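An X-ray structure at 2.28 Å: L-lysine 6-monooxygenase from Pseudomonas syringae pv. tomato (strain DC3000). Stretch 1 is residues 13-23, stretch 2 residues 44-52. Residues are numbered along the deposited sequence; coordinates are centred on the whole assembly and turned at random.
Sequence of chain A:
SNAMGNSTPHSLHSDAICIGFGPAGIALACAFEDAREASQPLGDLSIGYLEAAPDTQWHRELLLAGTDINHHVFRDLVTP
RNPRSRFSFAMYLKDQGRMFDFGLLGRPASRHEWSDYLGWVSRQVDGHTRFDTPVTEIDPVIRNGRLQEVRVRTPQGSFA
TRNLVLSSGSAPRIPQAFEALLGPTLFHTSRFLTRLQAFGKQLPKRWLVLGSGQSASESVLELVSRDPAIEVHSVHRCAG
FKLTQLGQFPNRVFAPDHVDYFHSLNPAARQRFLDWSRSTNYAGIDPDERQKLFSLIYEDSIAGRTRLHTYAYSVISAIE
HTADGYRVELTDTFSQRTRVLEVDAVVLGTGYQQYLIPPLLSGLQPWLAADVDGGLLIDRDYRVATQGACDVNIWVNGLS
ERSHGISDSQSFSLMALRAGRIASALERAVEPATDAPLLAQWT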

ATOM      1  N   HIS A  13      31.741  15.642 -41.126  1.00 95.40           N
ATOM      2  CA  HIS A  13      30.498  15.214 -41.842  1.00 98.56           C
ATOM      3  C   HIS A  13      30.019  13.823 -41.405  1.00 93.64           C
ATOM      4  O   HIS A  13      30.738  12.832 -41.579  1.00101.34           O
ATOM      5  CB  HIS A  13      30.700  15.229 -43.371  1.00103.22           C
ATOM      6  CG  HIS A  13      29.415  15.311 -44.145  1.00111.12           C
ATOM      7  ND1 HIS A  13      28.531  14.255 -44.248  1.00111.65           N
ATOM      8  CD2 HIS A  13      28.855  16.334 -44.838  1.00116.20           C
ATOM      9  CE1 HIS A  13      27.486  14.622 -44.969  1.00112.17           C
ATOM     10  NE2 HIS A  13      27.657  15.880 -45.339  1.00115.69           N
ATOM     11  N   SER A  14      28.813  13.754 -40.837  1.00 82.49           N
ATOM     12  CA  SER A  14      28.152  12.470 -40.550  1.00 78.61           C
ATOM     13  C   SER A  14      26.734  12.528 -41.085  1.00 73.04           C
ATOM     14  O   SER A  14      26.224  13.615 -41.354  1.00 72.90           O
ATOM     15  CB  SER A  14      28.139  12.179 -39.048  1.00 77.40           C
ATOM     16  OG  SER A  14      27.759  13.328 -38.309  1.00 74.96           O
ATOM     17  N   ASP A  15      26.097  11.367 -41.237  1.00 68.03           N
ATOM     18  CA  ASP A  15      24.722  11.307 -41.767  1.00 65.34           C
ATOM     19  C   ASP A  15      23.721  12.106 -40.933  1.00 62.19           C
ATOM     20  O   ASP A  15      22.728  12.605 -41.453  1.00 57.97           O
ATOM     21  CB  ASP A  15      24.222   9.865 -41.854  1.00 67.71           C
ATOM     22  CG  ASP A  15      25.096   8.995 -42.731  1.00 71.76           C
ATOM     23  OD1 ASP A  15      25.420   9.431 -43.862  1.00 73.64           O
ATOM     24  OD2 ASP A  15      25.451   7.876 -42.281  1.00 69.92           O
ATOM     25  N   ALA A  16      23.982  12.202 -39.635  1.00 60.47           N
ATOM     26  CA  ALA A  16      23.155  12.981 -38.749  1.00 59.24           C
ATOM     27  C   ALA A  16      23.952  13.515 -37.564  1.00 57.35           C
ATOM     28  O   ALA A  16      24.981  12.948 -37.186  1.00 57.02           O
ATOM     29  CB  ALA A  16      21.999  12.133 -38.260  1.00 58.19           C
ATOM     30  N   ILE A  17      23.461  14.615 -36.995  1.00 53.63           N
ATOM     31  CA  ILE A  17      23.973  15.141 -35.736  1.00 53.02           C
ATOM     32  C   ILE A  17      22.810  15.279 -34.775  1.00 49.61           C
ATOM     33  O   ILE A  17      21.744  15.814 -35.126  1.00 49.38           O
ATOM     34  CB  ILE A  17      24.646  16.518 -35.894  1.00 55.44           C
ATOM     35  CG1 ILE A  17      25.843  16.464 -36.860  1.00 59.24           C
ATOM     36  CG2 ILE A  17      25.103  17.052 -34.544  1.00 55.25           C
ATOM     37  CD1 ILE A  17      27.084  15.821 -36.276  1.00 61.19           C
ATOM     38  N   CYS A  18      23.010  14.776 -33.562  1.00 49.62           N
ATOM     39  CA  CYS A  18      22.045  14.946 -32.472  1.00 47.74           C
ATOM     40  C   CYS A  18      22.647  15.893 -31.468  1.00 48.33           C
ATOM     41  O   CYS A  18      23.779  15.681 -31.030  1.00 52.00           O
ATOM     42  CB  CYS A  18      21.749  13.616 -31.792  1.00 46.29           C
ATOM     43  SG  CYS A  18      20.636  13.730 -30.346  1.00 44.31           S
ATOM     44  N   ILE A  19      21.922  16.945 -31.113  1.00 46.06           N
ATOM     45  CA  ILE A  19      22.405  17.854 -30.095  1.00 46.19           C
ATOM     46  C   ILE A  19      21.772  17.451 -28.765  1.00 45.20           C
ATOM     47  O   ILE A  19      20.563  17.497 -28.616  1.00 43.44           O
ATOM     48  CB  ILE A  19      22.085  19.321 -30.421  1.00 46.74           C
ATOM     49  CG1 ILE A  19      22.765  19.726 -31.734  1.00 48.31           C
ATOM     50  CG2 ILE A  19      22.636  20.234 -29.334  1.00 47.56           C
ATOM     51  CD1 ILE A  19      22.375  21.105 -32.225  1.00 48.64           C
ATOM     52  N   GLY A  20      22.623  17.081 -27.807  1.00 45.99           N
ATOM     53  CA  GLY A  20      22.217  16.701 -26.467  1.00 44.72           C
ATOM     54  C   GLY A  20      22.524  15.236 -26.262  1.00 45.14           C
ATOM     55  O   GLY A  20      22.192  14.390 -27.108  1.00 45.77           O
ATOM     56  N   PHE A  21      23.169  14.913 -25.148  1.00 44.68           N
ATOM     57  CA  PHE A  21      23.308  13.515 -24.769  1.00 43.87           C
ATOM     58  C   PHE A  21      22.800  13.281 -23.355  1.00 44.58           C
ATOM     59  O   PHE A  21      23.408  12.556 -22.569  1.00 47.10           O
ATOM     60  CB  PHE A  21      24.742  13.010 -24.952  1.00 43.03           C
ATOM     61  CG  PHE A  21      24.827  11.546 -25.235  1.00 41.42           C
ATOM     62  CD1 PHE A  21      24.280  11.028 -26.381  1.00 41.10           C
ATOM     63  CD2 PHE A  21      25.470  10.690 -24.366  1.00 42.80           C
ATOM     64  CE1 PHE A  21      24.363   9.677 -26.672  1.00 42.55           C
ATOM     65  CE2 PHE A  21      25.551   9.331 -24.635  1.00 43.36           C
ATOM     66  CZ  PHE A  21      24.988   8.820 -25.794  1.00 43.07           C
ATOM     67  N   GLY A  22      21.657  13.887 -23.051  1.00 43.14           N
ATOM     68  CA  GLY A  22      20.871  13.506 -21.894  1.00 41.34           C
ATOM     69  C   GLY A  22      20.045  12.282 -22.241  1.00 40.65           C
ATOM     70  O   GLY A  22      20.284  11.640 -23.262  1.00 43.21           O
ATOM     71  N   PRO A  23      19.068  11.933 -21.390  1.00 39.64           N
ATOM     72  CA  PRO A  23      18.310  10.708 -21.599  1.00 39.63           C
ATOM     73  C   PRO A  23      17.751  10.578 -23.008  1.00 39.66           C
ATOM     74  O   PRO A  23      17.805   9.507 -23.608  1.00 41.61           O
ATOM     75  CB  PRO A  23      17.177  10.841 -20.597  1.00 38.97           C
ATOM     76  CG  PRO A  23      17.736  11.666 -19.506  1.00 38.87           C
ATOM     77  CD  PRO A  23      18.712  12.594 -20.125  1.00 38.89           C
ATOM     78  N   ASP A  44      24.225   1.076 -39.578  1.00 74.46           N
ATOM     79  CA  ASP A  44      25.305   1.543 -40.451  1.00 75.11           C
ATOM     80  C   ASP A  44      25.338   3.058 -40.543  1.00 72.62           C
ATOM     81  O   ASP A  44      26.385   3.643 -40.778  1.00 72.65           O
ATOM     82  CB  ASP A  44      25.158   0.950 -41.855  1.00 77.13           C
ATOM     83  CG  ASP A  44      25.150  -0.569 -41.848  1.00 77.48           C
ATOM     84  OD1 ASP A  44      25.912  -1.177 -41.063  1.00 76.80           O
ATOM     85  OD2 ASP A  44      24.370  -1.150 -42.628  1.00 78.47           O
ATOM     86  N   LEU A  45      24.189   3.689 -40.355  1.00 71.54           N
ATOM     87  CA  LEU A  45      24.081   5.153 -40.365  1.00 69.03           C
ATOM     88  C   LEU A  45      24.981   5.763 -39.284  1.00 64.04           C
ATOM     89  O   LEU A  45      25.003   5.304 -38.152  1.00 62.94           O
ATOM     90  CB  LEU A  45      22.618   5.518 -40.146  1.00 70.89           C
ATOM     91  CG  LEU A  45      22.079   6.944 -40.244  1.00 74.88           C
ATOM     92  CD1 LEU A  45      20.595   6.890 -40.606  1.00 74.34           C
ATOM     93  CD2 LEU A  45      22.262   7.731 -38.949  1.00 74.81           C
ATOM     94  N   SER A  46      25.752   6.774 -39.656  1.00 63.89           N
ATOM     95  CA  SER A  46      26.718   7.396 -38.761  1.00 62.64           C
ATOM     96  C   SER A  46      26.102   8.664 -38.204  1.00 61.53           C
ATOM     97  O   SER A  46      25.621   9.532 -38.945  1.00 62.16           O
ATOM     98  CB  SER A  46      28.030   7.720 -39.489  1.00 66.87           C
ATOM     99  OG  SER A  46      27.954   8.965 -40.179  1.00 71.59           O
ATOM    100  N   ILE A  47      26.131   8.762 -36.887  1.00 58.11           N
ATOM    101  CA  ILE A  47      25.524   9.842 -36.176  1.00 52.44           C
ATOM    102  C   ILE A  47      26.504  10.224 -35.084  1.00 49.96           C
ATOM    103  O   ILE A  47      27.138   9.353 -34.499  1.00 53.39           O
ATOM    104  CB  ILE A  47      24.158   9.406 -35.613  1.00 53.19           C
ATOM    105  CG1 ILE A  47      23.606  10.449 -34.650  1.00 52.12           C
ATOM    106  CG2 ILE A  47      24.253   8.091 -34.864  1.00 54.58           C
ATOM    107  CD1 ILE A  47      22.141  10.268 -34.379  1.00 53.79           C
ATOM    108  N   GLY A  48      26.654  11.517 -34.841  1.00 48.72           N
ATOM    109  CA  GLY A  48      27.518  12.034 -33.771  1.00 49.37           C
ATOM    110  C   GLY A  48      26.689  12.787 -32.746  1.00 49.90           C
ATOM    111  O   GLY A  48      25.643  13.344 -33.083  1.00 49.95           O
ATOM    112  N   TYR A  49      27.127  12.816 -31.493  1.00 49.85           N
ATOM    113  CA  TYR A  49      26.353  13.529 -30.475  1.00 50.61           C
ATOM    114  C   TYR A  49      27.195  14.613 -29.816  1.00 52.90           C
ATOM    115  O   TYR A  49      28.357  14.389 -29.490  1.00 55.95           O
ATOM    116  CB  TYR A  49      25.805  12.559 -29.412  1.00 48.24           C
ATOM    117  CG  TYR A  49      25.004  11.410 -29.969  1.00 46.10           C
ATOM    118  CD1 TYR A  49      25.633  10.298 -30.497  1.00 46.31           C
ATOM    119  CD2 TYR A  49      23.612  11.425 -29.944  1.00 44.62           C
ATOM    120  CE1 TYR A  49      24.907   9.231 -31.003  1.00 46.49           C
ATOM    121  CE2 TYR A  49      22.878  10.371 -30.455  1.00 43.67           C
ATOM    122  CZ  TYR A  49      23.532   9.269 -30.977  1.00 44.69           C
ATOM    123  OH  TYR A  49      22.821   8.214 -31.499  1.00 43.19           O
ATOM    124  N   LEU A  50      26.597  15.780 -29.611  1.00 52.49           N
ATOM    125  CA  LEU A  50      27.303  16.902 -29.030  1.00 54.96           C
ATOM    126  C   LEU A  50      26.596  17.251 -27.757  1.00 54.63           C
ATOM    127  O   LEU A  50      25.437  17.657 -27.817  1.00 53.61           O
ATOM    128  CB  LEU A  50      27.208  18.105 -29.962  1.00 55.90           C
ATOM    129  CG  LEU A  50      28.109  18.267 -31.195  1.00 59.48           C
ATOM    130  CD1 LEU A  50      28.715  16.983 -31.747  1.00 60.80           C
ATOM    131  CD2 LEU A  50      27.279  18.937 -32.270  1.00 59.07           C
ATOM    132  N   GLU A  51      27.271  17.110 -26.620  1.00 54.35           N
ATOM    133  CA  GLU A  51      26.675  17.456 -25.331  1.00 56.07           C
ATOM    134  C   GLU A  51      27.470  18.560 -24.674  1.00 56.40           C
ATOM    135  O   GLU A  51      28.679  18.451 -24.523  1.00 57.28           O
ATOM    136  CB  GLU A  51      26.614  16.218 -24.422  1.00 58.10           C
ATOM    137  CG  GLU A  51      26.259  16.441 -22.945  1.00 61.08           C
ATOM    138  CD  GLU A  51      25.018  17.304 -22.696  1.00 63.71           C
ATOM    139  OE1 GLU A  51      24.026  17.263 -23.470  1.00 65.36           O
ATOM    140  OE2 GLU A  51      25.031  18.039 -21.691  1.00 66.79           O
ATOM    141  N   ALA A  52      26.778  19.608 -24.249  1.00 58.87           N
ATOM    142  CA  ALA A  52      27.431  20.788 -23.688  1.00 61.52           C
ATOM    143  C   ALA A  52      28.093  20.524 -22.341  1.00 62.50           C
ATOM    144  O   ALA A  52      29.161  21.040 -22.072  1.00 62.90           O
ATOM    145  CB  ALA A  52      26.425  21.918 -23.558  1.00 62.00           C
TER

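The two stretches lie side by side as neighbouring parallel β-strands. Residues 16-19 form one strand and residues 47-50 the other, with 23° between their N-to-C directions. Ala16 is in register with Ile47, Ile17 with Gly48, Cys18 with Tyr49 and Ile19 with Leu50. Together the stretches bury 717 Å² against each other.

The backbone bonding follows the usual parallel pattern, in which alternate residues of a strand bond across to residues on either side of their partner. Ala16 N donates to Ser46 O (3.2 Å), and Ala16 O accepts from Gly48 N (3.2 Å). Cys18 N donates to Gly48 O at 3.0 Å in a nearly straight bond, and Cys18 O accepts from Leu50 N (3.2 Å). Gly20 N closes the ladder by donating to Leu50 O (2.9 Å). Ala16 and Cys18 therefore have both backbone polar groups satisfied by the second stretch, and Gly48 and Leu50 have both satisfied by the first. Ile17 and Ile19 make no backbone hydrogen bonds to this neighbour. The carbonyls of Ala16 and Cys18 also receive CA-H...O contacts, from Ile47 CA to Ala16 O (3.3 Å) and from Tyr49 CA to Cys18 O (3.4 Å).

Side chains extend the bonding beyond both ends of the ladder. Before the strands, Asp15 and Ser46 bond reciprocally. Asp15 N donates to Ser46 OG (3.2 Å), while Ser46 N donates to Asp15 OD2 at 2.9 Å and 176°. Each side chain thus accepts from the other residue's amide. Ser14 OG turns back within its own stretch and donates to Ala16 O (3.0 Å), so that carbonyl accepts from both a hydroxyl and an amide.

After the strands, Glu51 takes over. Its OE1 accepts from Phe21 N at 3.0 Å and 169°, bringing a carboxylate to the backbone just past the ladder. Glu51 OE2 is hydrogen-bonded to a residue next to one of the stretches. Gly20 CA lies 3.5 Å from Glu51 OE1. The positive phi of Gly20 (114°) suits glycine, because a CB would be jammed against the preceding carbonyl.

The two sheet faces differ in their packing. On the face bearing Ala16, Cys18, Ile47 and Tyr49, Cys18 CB is 4.2 Å from Ile47 CD1 and 3.4 Å from Tyr49 CD2. Its SG lies 5.0 Å from the centroid of the Tyr49 ring, at the ring edge. Phe21 directs its ring edge toward the face of Tyr49, with centroids 5.0 Å apart and planes at 60°. This places the ring hydrogens of Phe21 toward the π cloud of Tyr49.

On the other face, Ile17 and Leu50 form the apolar contact, CG2 of Ile17 to CD2 of Leu50 at 3.7 Å. Gly48 contributes no side chain here, although there is room for a CB at its position.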